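Local structure of bifunctional protein PutA (5UR2) at residues E147-E152 and M199-S204; E763-V768 and D794-R799; A565-R570 and M678-E683. The protein probably catalyses both steps of proline breakdown to glutamate, using FAD to oxidise proline and NAD to oxidise glutamate semialdehyde. One frame throughout, in Å; residues are numbered along the deposited sequence.

From the N terminus, contact 1 comes first: it ties the loop after barrel strand 138-144 to the loop after strand 194-197, closing a loop of the chain that includes helix 152-173 in the proline dehydrogenase barrel. Contact 3 follows, its 107 intervening residues bringing helix 554-570 against helix 671-684 of the aldehyde dehydrogenase part. Contact 2 is last and shortest in span, joining helix 761-773 to helix 790-806. The three closures run in series, with no nesting or crossing. In space, however, contacts 1 and 2 are neighbours: Leu150 touches Val765 and Arg799, so the two enzyme units meet there. Contact 3 stands apart, its centre about 42 Å from that of contact 2.

Contact 1: residues E147-E152 and M199-S204; sequences EATLSE and MTALYS
Glu152 OE2 is gripped twice by Ser204. The backbone N of Ser204 meets it at 3.0 Å, nearly in line with the C-O bond. Ser204 OG donates to the anti lone pair of the same oxygen at 2.8 Å. The bend at chi2 (-49°) swings CD of Glu152 toward Ser204. OE2 also comes to 3.5 Å from Tyr203 CD1, carboxylate and ring planes 73° apart. Arg221 takes the other oxygen, OE1, in a salt bridge, so both carboxylate oxygens have partners. Separately, Thr149 OG1 donates to Ala201 O at 2.7 Å, coming in from the side of the carbonyl, at a C=O...O angle of 109°. Ser204 CB rests on the Leu150 carbonyl carbon, 3.5 Å away. A water lies 3.0 Å from Thr149 O and 2.7 Å from Thr200 O; the Thr200 side chain is about 10 Å from the modified FAD. Ser151 OG N-caps helix 152-173 through the N of Glu154. All this ties together the loops that follow neighbouring parallel strands 138-144 and 194-197, an arrangement that belongs to the beta/alpha barrel of proline dehydrogenase.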
ATOM      1  N   GLU B 147      29.715 -31.811 -17.121  1.00 42.45           N
ATOM      2  CA  GLU B 147      28.526 -31.155 -16.607  1.00 39.52           C
ATOM      3  C   GLU B 147      28.158 -31.787 -15.267  1.00 40.70           C
ATOM      4  O   GLU B 147      28.822 -32.709 -14.781  1.00 46.57           O
ATOM      5  CB  GLU B 147      27.377 -31.243 -17.604  1.00 40.48           C
ATOM      6  CG  GLU B 147      27.819 -31.360 -19.040  1.00 52.27           C
ATOM      7  CD  GLU B 147      26.695 -31.099 -20.023  1.00 62.56           C
ATOM      8  OE1 GLU B 147      25.636 -30.585 -19.602  1.00 66.85           O
ATOM      9  OE2 GLU B 147      26.867 -31.434 -21.214  1.00 67.88           O
ATOM     10  N   ALA B 148      27.103 -31.273 -14.646  1.00 30.46           N
ATOM     11  CA  ALA B 148      26.672 -31.814 -13.369  1.00 26.42           C
ATOM     12  C   ALA B 148      26.303 -33.284 -13.514  1.00 30.02           C
ATOM     13  O   ALA B 148      25.738 -33.705 -14.529  1.00 32.27           O
ATOM     14  CB  ALA B 148      25.478 -31.023 -12.833  1.00 26.45           C
ATOM     15  N   THR B 149      26.688 -34.077 -12.518  1.00 25.20           N
ATOM     16  CA  THR B 149      26.230 -35.459 -12.432  1.00 28.26           C
ATOM     17  C   THR B 149      24.837 -35.431 -11.809  1.00 29.74           C
ATOM     18  O   THR B 149      24.683 -35.333 -10.588  1.00 29.12           O
ATOM     19  CB  THR B 149      27.190 -36.320 -11.613  1.00 29.60           C
ATOM     20  OG1 THR B 149      28.402 -36.527 -12.349  1.00 38.03           O
ATOM     21  CG2 THR B 149      26.561 -37.696 -11.296  1.00 28.32           C
ATOM     22  N   LEU B 150      23.818 -35.528 -12.659  1.00 30.31           N
ATOM     23  CA  LEU B 150      22.426 -35.544 -12.235  1.00 31.82           C
ATOM     24  C   LEU B 150      21.823 -36.941 -12.202  1.00 33.28           C
ATOM     25  O   LEU B 150      20.778 -37.133 -11.571  1.00 36.95           O
ATOM     26  CB  LEU B 150      21.581 -34.662 -13.162  1.00 30.63           C
ATOM     27  CG  LEU B 150      21.907 -33.170 -13.103  1.00 31.99           C
ATOM     28  CD1 LEU B 150      21.014 -32.373 -14.026  1.00 35.93           C
ATOM     29  CD2 LEU B 150      21.757 -32.670 -11.686  1.00 24.93           C
ATOM     30  N   SER B 151      22.428 -37.910 -12.885  1.00 28.16           N
ATOM     31  CA  SER B 151      21.874 -39.251 -12.968  1.00 29.79           C
ATOM     32  C   SER B 151      22.949 -40.287 -12.664  1.00 30.87           C
ATOM     33  O   SER B 151      24.152 -40.010 -12.740  1.00 27.37           O
ATOM     34  CB  SER B 151      21.290 -39.507 -14.353  1.00 29.29           C
ATOM     35  OG  SER B 151      22.356 -39.576 -15.284  1.00 34.32           O
ATOM     36  N   GLU B 152      22.505 -41.511 -12.361  1.00 27.63           N
ATOM     37  CA  GLU B 152      23.470 -42.579 -12.121  1.00 28.86           C
ATOM     38  C   GLU B 152      24.192 -43.002 -13.400  1.00 35.82           C
ATOM     39  O   GLU B 152      25.356 -43.421 -13.335  1.00 25.66           O
ATOM     40  CB  GLU B 152      22.792 -43.769 -11.453  1.00 26.40           C
ATOM     41  CG  GLU B 152      22.564 -43.503  -9.967  1.00 30.85           C
ATOM     42  CD  GLU B 152      23.811 -42.995  -9.260  1.00 31.34           C
ATOM     43  OE1 GLU B 152      24.740 -43.798  -9.052  1.00 39.12           O
ATOM     44  OE2 GLU B 152      23.867 -41.790  -8.909  1.00 29.99           O
ATOM     45  N   MET B 199      34.511 -35.163  -6.284  1.00 32.00           N
ATOM     46  CA  MET B 199      33.751 -36.179  -5.566  1.00 23.78           C
ATOM     47  C   MET B 199      32.283 -36.272  -6.001  1.00 30.09           C
ATOM     48  O   MET B 199      31.790 -37.361  -6.287  1.00 26.11           O
ATOM     49  CB  MET B 199      33.800 -35.924  -4.051  1.00 22.05           C
ATOM     50  CG  MET B 199      33.203 -37.082  -3.234  1.00 22.34           C
ATOM     51  SD  MET B 199      33.084 -36.781  -1.468  1.00 33.17           S
ATOM     52  CE  MET B 199      31.846 -35.468  -1.416  1.00 25.48           C
ATOM     53  N   THR B 200      31.569 -35.144  -6.047  1.00 26.83           N
ATOM     54  CA  THR B 200      30.149 -35.228  -6.369  1.00 26.70           C
ATOM     55  C   THR B 200      29.883 -35.676  -7.798  1.00 30.17           C
ATOM     56  O   THR B 200      28.740 -35.999  -8.118  1.00 34.23           O
ATOM     57  CB  THR B 200      29.468 -33.897  -6.119  1.00 28.33           C
ATOM     58  OG1 THR B 200      29.922 -32.947  -7.099  1.00 27.96           O
ATOM     59  CG2 THR B 200      29.812 -33.431  -4.715  1.00 22.00           C
ATOM     60  N   ALA B 201      30.893 -35.710  -8.663  1.00 27.28           N
ATOM     61  CA  ALA B 201      30.666 -36.240  -9.995  1.00 27.98           C
ATOM     62  C   ALA B 201      30.479 -37.750 -10.004  1.00 34.55           C
ATOM     63  O   ALA B 201      30.029 -38.290 -11.018  1.00 38.42           O
ATOM     64  CB  ALA B 201      31.820 -35.860 -10.913  1.00 24.61           C
ATOM     65  N   LEU B 202      30.796 -38.433  -8.908  1.00 32.01           N
ATOM     66  CA  LEU B 202      30.723 -39.884  -8.842  1.00 30.00           C
ATOM     67  C   LEU B 202      29.399 -40.418  -8.316  1.00 26.47           C
ATOM     68  O   LEU B 202      29.208 -41.636  -8.317  1.00 29.80           O
ATOM     69  CB  LEU B 202      31.842 -40.431  -7.962  1.00 29.12           C
ATOM     70  CG  LEU B 202      33.210 -40.224  -8.577  1.00 37.04           C
ATOM     71  CD1 LEU B 202      34.293 -40.461  -7.545  1.00 39.05           C
ATOM     72  CD2 LEU B 202      33.324 -41.193  -9.719  1.00 42.27           C
ATOM     73  N   TYR B 203      28.491 -39.563  -7.861  1.00 25.00           N
ATOM     74  CA  TYR B 203      27.232 -40.042  -7.299  1.00 26.46           C
ATOM     75  C   TYR B 203      26.210 -38.921  -7.388  1.00 28.33           C
ATOM     76  O   TYR B 203      26.503 -37.796  -6.974  1.00 29.57           O
ATOM     77  CB  TYR B 203      27.423 -40.489  -5.840  1.00 25.46           C
ATOM     78  CG  TYR B 203      26.157 -40.969  -5.121  1.00 26.86           C
ATOM     79  CD1 TYR B 203      25.262 -41.840  -5.731  1.00 27.38           C
ATOM     80  CD2 TYR B 203      25.878 -40.557  -3.815  1.00 20.30           C
ATOM     81  CE1 TYR B 203      24.117 -42.288  -5.059  1.00 28.71           C
ATOM     82  CE2 TYR B 203      24.738 -41.000  -3.135  1.00 25.79           C
ATOM     83  CZ  TYR B 203      23.864 -41.859  -3.769  1.00 29.50           C
ATOM     84  OH  TYR B 203      22.742 -42.289  -3.107  1.00 30.89           O
ATOM     85  N   SER B 204      25.007 -39.229  -7.885  1.00 27.63           N
ATOM     86  CA  SER B 204      24.026 -38.186  -8.163  1.00 27.54           C
ATOM     87  C   SER B 204      23.024 -37.950  -7.035  1.00 28.09           C
ATOM     88  O   SER B 204      22.249 -36.988  -7.121  1.00 26.89           O
ATOM     89  CB  SER B 204      23.236 -38.518  -9.436  1.00 31.39           C
ATOM     90  OG  SER B 204      22.255 -39.513  -9.170  1.00 30.95           O
TER
HETATM   91  O   HOH W   1      26.268 -34.903  -8.027  1.00 30.90           O

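Contact 2: residues E763-V768 and D794-R799; sequences EAVDGV and DRFVDR
Phe796 leans across to the helix of Ala764, Val765 and Val768 and can be followed atom by atom. From CB, chi1 of 170° sets CG anti to the backbone N, and the ring beyond it runs over to the facing helix. CD1 comes first to Val765, 3.9 Å from its CG2. One atom further out, CE1 meets two methyls: the same Val765 CG2, and Ala764 CB at 4.0 Å. At the tip, CZ reaches Val768 CG2 at 4.2 Å, a methyl that lies at the ring edge, near its plane. The side chains of Val765 and Phe796 run alongside, pointing opposite ways, and Val765 CG2 also packs on Arg799 CB, again 3.9 Å away. Only the aliphatic start of Arg799 shares in this apolar seam; its guanidinium goes off to salt bridges with Glu154 and Asp762. The axes of the two short segments approach to 10.1 Å and cross at -47°. Helix 761-773 makes the beta-alpha-beta crossover between parallel strands 751-755 and 783-789, and helix 790-806 follows directly on the second strand. Both helices pack on the same face of that sheet in the aldehyde dehydrogenase part: Phe796 and Ala764 share Ile755, and Phe796 and Val768 share Val786.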
ATOM      1  N   GLU B 763      20.537 -27.016 -14.969  1.00 28.53           N
ATOM      2  CA  GLU B 763      19.527 -26.331 -14.174  1.00 28.22           C
ATOM      3  C   GLU B 763      18.133 -26.840 -14.523  1.00 25.28           C
ATOM      4  O   GLU B 763      17.306 -27.079 -13.632  1.00 26.40           O
ATOM      5  CB  GLU B 763      19.606 -24.822 -14.410  1.00 28.23           C
ATOM      6  CG  GLU B 763      20.977 -24.196 -14.294  1.00 41.47           C
ATOM      7  CD  GLU B 763      21.284 -23.686 -12.912  1.00 56.16           C
ATOM      8  OE1 GLU B 763      20.337 -23.366 -12.165  1.00 66.43           O
ATOM      9  OE2 GLU B 763      22.477 -23.598 -12.571  1.00 61.22           O
ATOM     10  N   ALA B 764      17.862 -27.028 -15.817  1.00 26.02           N
ATOM     11  CA  ALA B 764      16.507 -27.363 -16.248  1.00 27.05           C
ATOM     12  C   ALA B 764      16.068 -28.711 -15.695  1.00 29.17           C
ATOM     13  O   ALA B 764      14.970 -28.832 -15.137  1.00 33.20           O
ATOM     14  CB  ALA B 764      16.419 -27.343 -17.775  1.00 22.08           C
ATOM     15  N   VAL B 765      16.920 -29.738 -15.820  1.00 32.47           N
ATOM     16  CA  VAL B 765      16.538 -31.071 -15.350  1.00 34.44           C
ATOM     17  C   VAL B 765      16.349 -31.069 -13.838  1.00 33.25           C
ATOM     18  O   VAL B 765      15.351 -31.584 -13.315  1.00 29.68           O
ATOM     19  CB  VAL B 765      17.571 -32.130 -15.782  1.00 35.55           C
ATOM     20  CG1 VAL B 765      17.290 -33.454 -15.060  1.00 21.15           C
ATOM     21  CG2 VAL B 765      17.497 -32.345 -17.272  1.00 21.84           C
ATOM     22  N   ASP B 766      17.309 -30.497 -13.111  1.00 23.48           N
ATOM     23  CA  ASP B 766      17.164 -30.435 -11.666  1.00 26.87           C
ATOM     24  C   ASP B 766      15.891 -29.690 -11.268  1.00 29.38           C
ATOM     25  O   ASP B 766      15.114 -30.175 -10.440  1.00 31.27           O
ATOM     26  CB  ASP B 766      18.393 -29.786 -11.041  1.00 30.09           C
ATOM     27  CG  ASP B 766      18.427 -29.970  -9.542  1.00 40.25           C
ATOM     28  OD1 ASP B 766      18.622 -31.120  -9.091  1.00 34.46           O
ATOM     29  OD2 ASP B 766      18.248 -28.969  -8.818  1.00 43.91           O
ATOM     30  N   GLY B 767      15.639 -28.527 -11.875  1.00 25.32           N
ATOM     31  CA  GLY B 767      14.445 -27.771 -11.519  1.00 23.79           C
ATOM     32  C   GLY B 767      13.152 -28.514 -11.825  1.00 26.30           C
ATOM     33  O   GLY B 767      12.219 -28.513 -11.016  1.00 20.69           O
ATOM     34  N   VAL B 768      13.085 -29.182 -12.981  1.00 19.07           N
ATOM     35  CA  VAL B 768      11.853 -29.883 -13.344  1.00 27.05           C
ATOM     36  C   VAL B 768      11.631 -31.113 -12.454  1.00 27.87           C
ATOM     37  O   VAL B 768      10.503 -31.379 -12.002  1.00 25.60           O
ATOM     38  CB  VAL B 768      11.872 -30.227 -14.842  1.00 28.59           C
ATOM     39  CG1 VAL B 768      10.804 -31.223 -15.169  1.00 20.60           C
ATOM     40  CG2 VAL B 768      11.677 -28.966 -15.664  1.00 21.15           C
ATOM     41  N   ASP B 794      15.241 -34.248 -27.530  1.00 32.27           N
ATOM     42  CA  ASP B 794      15.880 -35.539 -27.279  1.00 40.79           C
ATOM     43  C   ASP B 794      16.901 -35.453 -26.146  1.00 38.52           C
ATOM     44  O   ASP B 794      16.978 -36.354 -25.304  1.00 34.78           O
ATOM     45  CB  ASP B 794      16.529 -36.061 -28.565  1.00 42.90           C
ATOM     46  CG  ASP B 794      15.499 -36.503 -29.598  1.00 47.66           C
ATOM     47  OD1 ASP B 794      14.358 -36.824 -29.207  1.00 49.96           O
ATOM     48  OD2 ASP B 794      15.826 -36.521 -30.802  1.00 55.27           O
ATOM     49  N   ARG B 795      17.723 -34.404 -26.135  1.00 39.97           N
ATOM     50  CA  ARG B 795      18.738 -34.249 -25.092  1.00 41.67           C
ATOM     51  C   ARG B 795      18.109 -34.071 -23.710  1.00 35.83           C
ATOM     52  O   ARG B 795      18.522 -34.709 -22.733  1.00 34.45           O
ATOM     53  CB  ARG B 795      19.640 -33.061 -25.429  1.00 39.60           C
ATOM     54  CG  ARG B 795      20.757 -33.363 -26.408  1.00 47.72           C
ATOM     55  CD  ARG B 795      21.425 -32.072 -26.870  1.00 53.19           C
ATOM     56  NE  ARG B 795      20.586 -31.376 -27.848  1.00 60.86           N
ATOM     57  CZ  ARG B 795      20.565 -30.058 -28.024  1.00 63.08           C
ATOM     58  NH1 ARG B 795      21.330 -29.276 -27.270  1.00 67.41           N
ATOM     59  NH2 ARG B 795      19.768 -29.524 -28.942  1.00 58.88           N
ATOM     60  N   PHE B 796      17.120 -33.187 -23.607  1.00 31.24           N
ATOM     61  CA  PHE B 796      16.520 -32.904 -22.312  1.00 28.97           C
ATOM     62  C   PHE B 796      15.788 -34.120 -21.766  1.00 30.52           C
ATOM     63  O   PHE B 796      15.952 -34.481 -20.597  1.00 28.65           O
ATOM     64  CB  PHE B 796      15.568 -31.717 -22.428  1.00 32.34           C
ATOM     65  CG  PHE B 796      14.733 -31.510 -21.212  1.00 27.81           C
ATOM     66  CD1 PHE B 796      15.242 -30.843 -20.118  1.00 26.59           C
ATOM     67  CD2 PHE B 796      13.435 -31.984 -21.160  1.00 25.67           C
ATOM     68  CE1 PHE B 796      14.473 -30.646 -18.987  1.00 22.17           C
ATOM     69  CE2 PHE B 796      12.670 -31.788 -20.036  1.00 28.20           C
ATOM     70  CZ  PHE B 796      13.194 -31.117 -18.949  1.00 25.20           C
ATOM     71  N   VAL B 797      14.972 -34.761 -22.602  1.00 32.77           N
ATOM     72  CA  VAL B 797      14.161 -35.885 -22.146  1.00 32.84           C
ATOM     73  C   VAL B 797      15.044 -37.064 -21.753  1.00 31.90           C
ATOM     74  O   VAL B 797      14.751 -37.775 -20.782  1.00 34.37           O
ATOM     75  CB  VAL B 797      13.124 -36.250 -23.229  1.00 36.60           C
ATOM     76  CG1 VAL B 797      12.496 -37.591 -22.961  1.00 31.93           C
ATOM     77  CG2 VAL B 797      12.047 -35.192 -23.264  1.00 33.84           C
ATOM     78  N   ASP B 798      16.144 -37.292 -22.477  1.00 34.26           N
ATOM     79  CA  ASP B 798      17.039 -38.380 -22.080  1.00 36.49           C
ATOM     80  C   ASP B 798      17.601 -38.134 -20.677  1.00 33.74           C
ATOM     81  O   ASP B 798      17.569 -39.025 -19.825  1.00 33.36           O
ATOM     82  CB  ASP B 798      18.170 -38.562 -23.097  1.00 41.62           C
ATOM     83  CG  ASP B 798      19.199 -39.631 -22.665  1.00 56.38           C
ATOM     84  OD1 ASP B 798      18.870 -40.839 -22.712  1.00 67.81           O
ATOM     85  OD2 ASP B 798      20.338 -39.269 -22.280  1.00 50.12           O
ATOM     86  N   ARG B 799      18.079 -36.916 -20.401  1.00 31.91           N
ATOM     87  CA  ARG B 799      18.620 -36.641 -19.067  1.00 30.64           C
ATOM     88  C   ARG B 799      17.525 -36.639 -18.003  1.00 33.96           C
ATOM     89  O   ARG B 799      17.758 -37.080 -16.871  1.00 32.91           O
ATOM     90  CB  ARG B 799      19.363 -35.314 -19.058  1.00 31.79           C
ATOM     91  CG  ARG B 799      20.639 -35.308 -19.878  1.00 33.72           C
ATOM     92  CD  ARG B 799      21.463 -34.076 -19.517  1.00 39.61           C
ATOM     93  NE  ARG B 799      22.109 -34.183 -18.207  1.00 41.23           N
ATOM     94  CZ  ARG B 799      22.691 -33.161 -17.581  1.00 43.27           C
ATOM     95  NH1 ARG B 799      22.685 -31.954 -18.137  1.00 47.92           N
ATOM     96  NH2 ARG B 799      23.272 -33.338 -16.400  1.00 35.51           N
TER

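Contact 3: residues A565-R570 and M678-E683; sequences ADIMTR and MKMIQE
Ile567 and Met568 pack on Met680 where helix 554-570 meets helix 671-684, the latter being the crossover helix of a beta-alpha-beta unit between parallel strands 661-665 and 691-693 in the Rossmann-type part of the aldehyde dehydrogenase. The segments run at 125° to each other, with axes 9.7 Å apart at their closest. The tight part is apolar and buried. Ile567 CG2 lies against Met680 CG at 3.7 Å and is almost as near to SD. The Met680 chain then bends at chi3 (-71°), which places its CE 3.6 Å from Met568 CG; these two methionines meet at about a right angle. Behind Met568, helix 587-611 closes in through Ile598.

Toward solvent the character changes. Ile567 CD1 still touches the aliphatic part of Glu683, 4.0 Å from its CG, but beyond that the link is a salt bridge carried by two hydrogen bonds. Glu683 is extended beyond CG and Arg570 bends at chi3, and the two groups reach each other tip to tip with guanidinium and carboxylate nearly coplanar. The grip is end-on, one nitrogen to each oxygen, which should fix the carboxylate's rotation. Arg570 NH1 donates to Glu683 OE2 at 2.9 Å, approaching on the syn side but somewhat out of the carboxylate plane. Its partner bond, from Arg570 NH2 to the syn lone pair of Glu683 OE1, is also 2.9 Å long.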
ATOM      1  N   ALA B 565       4.917 -17.937  16.890  1.00 18.80           N
ATOM      2  CA  ALA B 565       6.099 -18.222  16.079  1.00 15.43           C
ATOM      3  C   ALA B 565       7.275 -18.690  16.931  1.00 20.13           C
ATOM      4  O   ALA B 565       8.025 -19.589  16.523  1.00 21.33           O
ATOM      5  CB  ALA B 565       6.503 -16.976  15.283  1.00 16.40           C
ATOM      6  N   ASP B 566       7.458 -18.094  18.114  1.00 15.24           N
ATOM      7  CA  ASP B 566       8.543 -18.522  18.988  1.00 15.89           C
ATOM      8  C   ASP B 566       8.322 -19.935  19.486  1.00 20.13           C
ATOM      9  O   ASP B 566       9.267 -20.724  19.550  1.00 24.26           O
ATOM     10  CB  ASP B 566       8.679 -17.581  20.181  1.00 20.43           C
ATOM     11  CG  ASP B 566       9.075 -16.177  19.768  1.00 22.26           C
ATOM     12  OD1 ASP B 566       9.683 -16.006  18.697  1.00 30.81           O
ATOM     13  OD2 ASP B 566       8.747 -15.247  20.504  1.00 20.60           O
ATOM     14  N   ILE B 567       7.077 -20.275  19.824  1.00 23.78           N
ATOM     15  CA  ILE B 567       6.784 -21.631  20.268  1.00 24.67           C
ATOM     16  C   ILE B 567       7.026 -22.621  19.134  1.00 22.30           C
ATOM     17  O   ILE B 567       7.635 -23.679  19.339  1.00 20.98           O
ATOM     18  CB  ILE B 567       5.353 -21.697  20.818  1.00 24.94           C
ATOM     19  CG1 ILE B 567       5.293 -20.958  22.157  1.00 23.60           C
ATOM     20  CG2 ILE B 567       4.849 -23.144  20.891  1.00 21.65           C
ATOM     21  CD1 ILE B 567       3.885 -20.609  22.589  1.00 14.92           C
ATOM     22  N   MET B 568       6.597 -22.273  17.913  1.00 19.38           N
ATOM     23  CA  MET B 568       6.907 -23.107  16.755  1.00 19.13           C
ATOM     24  C   MET B 568       8.414 -23.289  16.601  1.00 21.62           C
ATOM     25  O   MET B 568       8.886 -24.391  16.288  1.00 16.40           O
ATOM     26  CB  MET B 568       6.342 -22.500  15.476  1.00 16.20           C
ATOM     27  CG  MET B 568       4.832 -22.568  15.287  1.00 19.72           C
ATOM     28  SD  MET B 568       4.414 -21.618  13.772  1.00 23.34           S
ATOM     29  CE  MET B 568       2.640 -21.926  13.690  1.00 21.85           C
ATOM     30  N   THR B 569       9.184 -22.214  16.808  1.00 18.18           N
ATOM     31  CA  THR B 569      10.635 -22.314  16.698  1.00 18.23           C
ATOM     32  C   THR B 569      11.203 -23.270  17.748  1.00 19.76           C
ATOM     33  O   THR B 569      12.062 -24.103  17.444  1.00 21.89           O
ATOM     34  CB  THR B 569      11.249 -20.917  16.823  1.00 22.18           C
ATOM     35  OG1 THR B 569      10.679 -20.048  15.836  1.00 25.12           O
ATOM     36  CG2 THR B 569      12.772 -20.956  16.664  1.00 19.70           C
ATOM     37  N   ARG B 570      10.714 -23.176  18.985  1.00 20.03           N
ATOM     38  CA  ARG B 570      11.175 -24.065  20.047  1.00 19.65           C
ATOM     39  C   ARG B 570      10.829 -25.526  19.749  1.00 23.70           C
ATOM     40  O   ARG B 570      11.622 -26.430  20.034  1.00 22.27           O
ATOM     41  CB  ARG B 570      10.557 -23.620  21.371  1.00 23.25           C
ATOM     42  CG  ARG B 570      10.921 -24.479  22.581  1.00 25.22           C
ATOM     43  CD  ARG B 570       9.908 -24.210  23.706  1.00 19.84           C
ATOM     44  NE  ARG B 570       8.616 -24.855  23.441  1.00 23.56           N
ATOM     45  CZ  ARG B 570       7.471 -24.511  24.031  1.00 23.55           C
ATOM     46  NH1 ARG B 570       7.450 -23.511  24.900  1.00 27.47           N
ATOM     47  NH2 ARG B 570       6.351 -25.166  23.759  1.00 18.57           N
ATOM     48  N   MET B 678      -3.227 -26.037  17.489  1.00 18.55           N
ATOM     49  CA  MET B 678      -4.157 -25.529  18.496  1.00 18.44           C
ATOM     50  C   MET B 678      -3.514 -25.488  19.883  1.00 18.84           C
ATOM     51  O   MET B 678      -3.727 -24.539  20.651  1.00 21.99           O
ATOM     52  CB  MET B 678      -5.426 -26.391  18.511  1.00 20.50           C
ATOM     53  CG  MET B 678      -6.522 -25.853  19.429  1.00 20.14           C
ATOM     54  SD  MET B 678      -7.033 -24.209  18.964  1.00 25.15           S
ATOM     55  CE  MET B 678      -7.863 -23.664  20.456  1.00 20.52           C
ATOM     56  N   LYS B 679      -2.713 -26.502  20.219  1.00 16.28           N
ATOM     57  CA  LYS B 679      -2.057 -26.537  21.526  1.00 19.03           C
ATOM     58  C   LYS B 679      -1.068 -25.389  21.674  1.00 23.52           C
ATOM     59  O   LYS B 679      -0.901 -24.831  22.771  1.00 19.12           O
ATOM     60  CB  LYS B 679      -1.358 -27.889  21.718  1.00 19.82           C
ATOM     61  CG  LYS B 679      -2.346 -29.018  22.011  1.00 29.08           C
ATOM     62  CD  LYS B 679      -3.203 -28.641  23.223  1.00 39.85           C
ATOM     63  CE  LYS B 679      -4.467 -29.474  23.348  1.00 44.13           C
ATOM     64  NZ  LYS B 679      -5.450 -28.817  24.280  1.00 45.66           N
ATOM     65  N   MET B 680      -0.374 -25.047  20.585  1.00 15.67           N
ATOM     66  CA  MET B 680       0.548 -23.924  20.612  1.00 23.17           C
ATOM     67  C   MET B 680      -0.212 -22.607  20.692  1.00 21.20           C
ATOM     68  O   MET B 680       0.205 -21.682  21.402  1.00 23.19           O
ATOM     69  CB  MET B 680       1.457 -23.951  19.374  1.00 19.11           C
ATOM     70  CG  MET B 680       2.318 -25.204  19.239  1.00 24.30           C
ATOM     71  SD  MET B 680       3.562 -25.110  17.926  1.00 24.80           S
ATOM     72  CE  MET B 680       2.588 -25.207  16.428  1.00 22.02           C
ATOM     73  N   ILE B 681      -1.349 -22.522  20.001  1.00 18.30           N
ATOM     74  CA  ILE B 681      -2.192 -21.337  20.095  1.00 18.94           C
ATOM     75  C   ILE B 681      -2.642 -21.131  21.531  1.00 23.16           C
ATOM     76  O   ILE B 681      -2.532 -20.027  22.077  1.00 24.33           O
ATOM     77  CB  ILE B 681      -3.386 -21.453  19.121  1.00 15.06           C
ATOM     78  CG1 ILE B 681      -2.943 -21.116  17.687  1.00 14.71           C
ATOM     79  CG2 ILE B 681      -4.560 -20.586  19.551  1.00 15.16           C
ATOM     80  CD1 ILE B 681      -3.915 -21.568  16.645  1.00 19.15           C
ATOM     81  N   GLN B 682      -3.076 -22.206  22.193  1.00 24.88           N
ATOM     82  CA  GLN B 682      -3.448 -22.096  23.598  1.00 22.04           C
ATOM     83  C   GLN B 682      -2.250 -21.706  24.450  1.00 26.15           C
ATOM     84  O   GLN B 682      -2.369 -20.858  25.340  1.00 23.35           O
ATOM     85  CB  GLN B 682      -4.051 -23.412  24.100  1.00 18.29           C
ATOM     86  CG  GLN B 682      -5.409 -23.751  23.455  1.00 24.76           C
ATOM     87  CD  GLN B 682      -6.018 -25.040  24.012  1.00 31.09           C
ATOM     88  OE1 GLN B 682      -5.692 -26.134  23.571  1.00 36.77           O
ATOM     89  NE2 GLN B 682      -6.924 -24.902  24.960  1.00 23.99           N
ATOM     90  N   GLU B 683      -1.078 -22.297  24.182  1.00 21.19           N
ATOM     91  CA  GLU B 683       0.094 -21.962  24.987  1.00 21.41           C
ATOM     92  C   GLU B 683       0.537 -20.517  24.755  1.00 23.29           C
ATOM     93  O   GLU B 683       0.967 -19.831  25.690  1.00 24.51           O
ATOM     94  CB  GLU B 683       1.242 -22.932  24.695  1.00 18.73           C
ATOM     95  CG  GLU B 683       2.418 -22.691  25.618  1.00 27.11           C
ATOM     96  CD  GLU B 683       3.668 -23.480  25.255  1.00 29.44           C
ATOM     97  OE1 GLU B 683       3.588 -24.414  24.426  1.00 31.45           O
ATOM     98  OE2 GLU B 683       4.739 -23.139  25.796  1.00 26.41           O
TER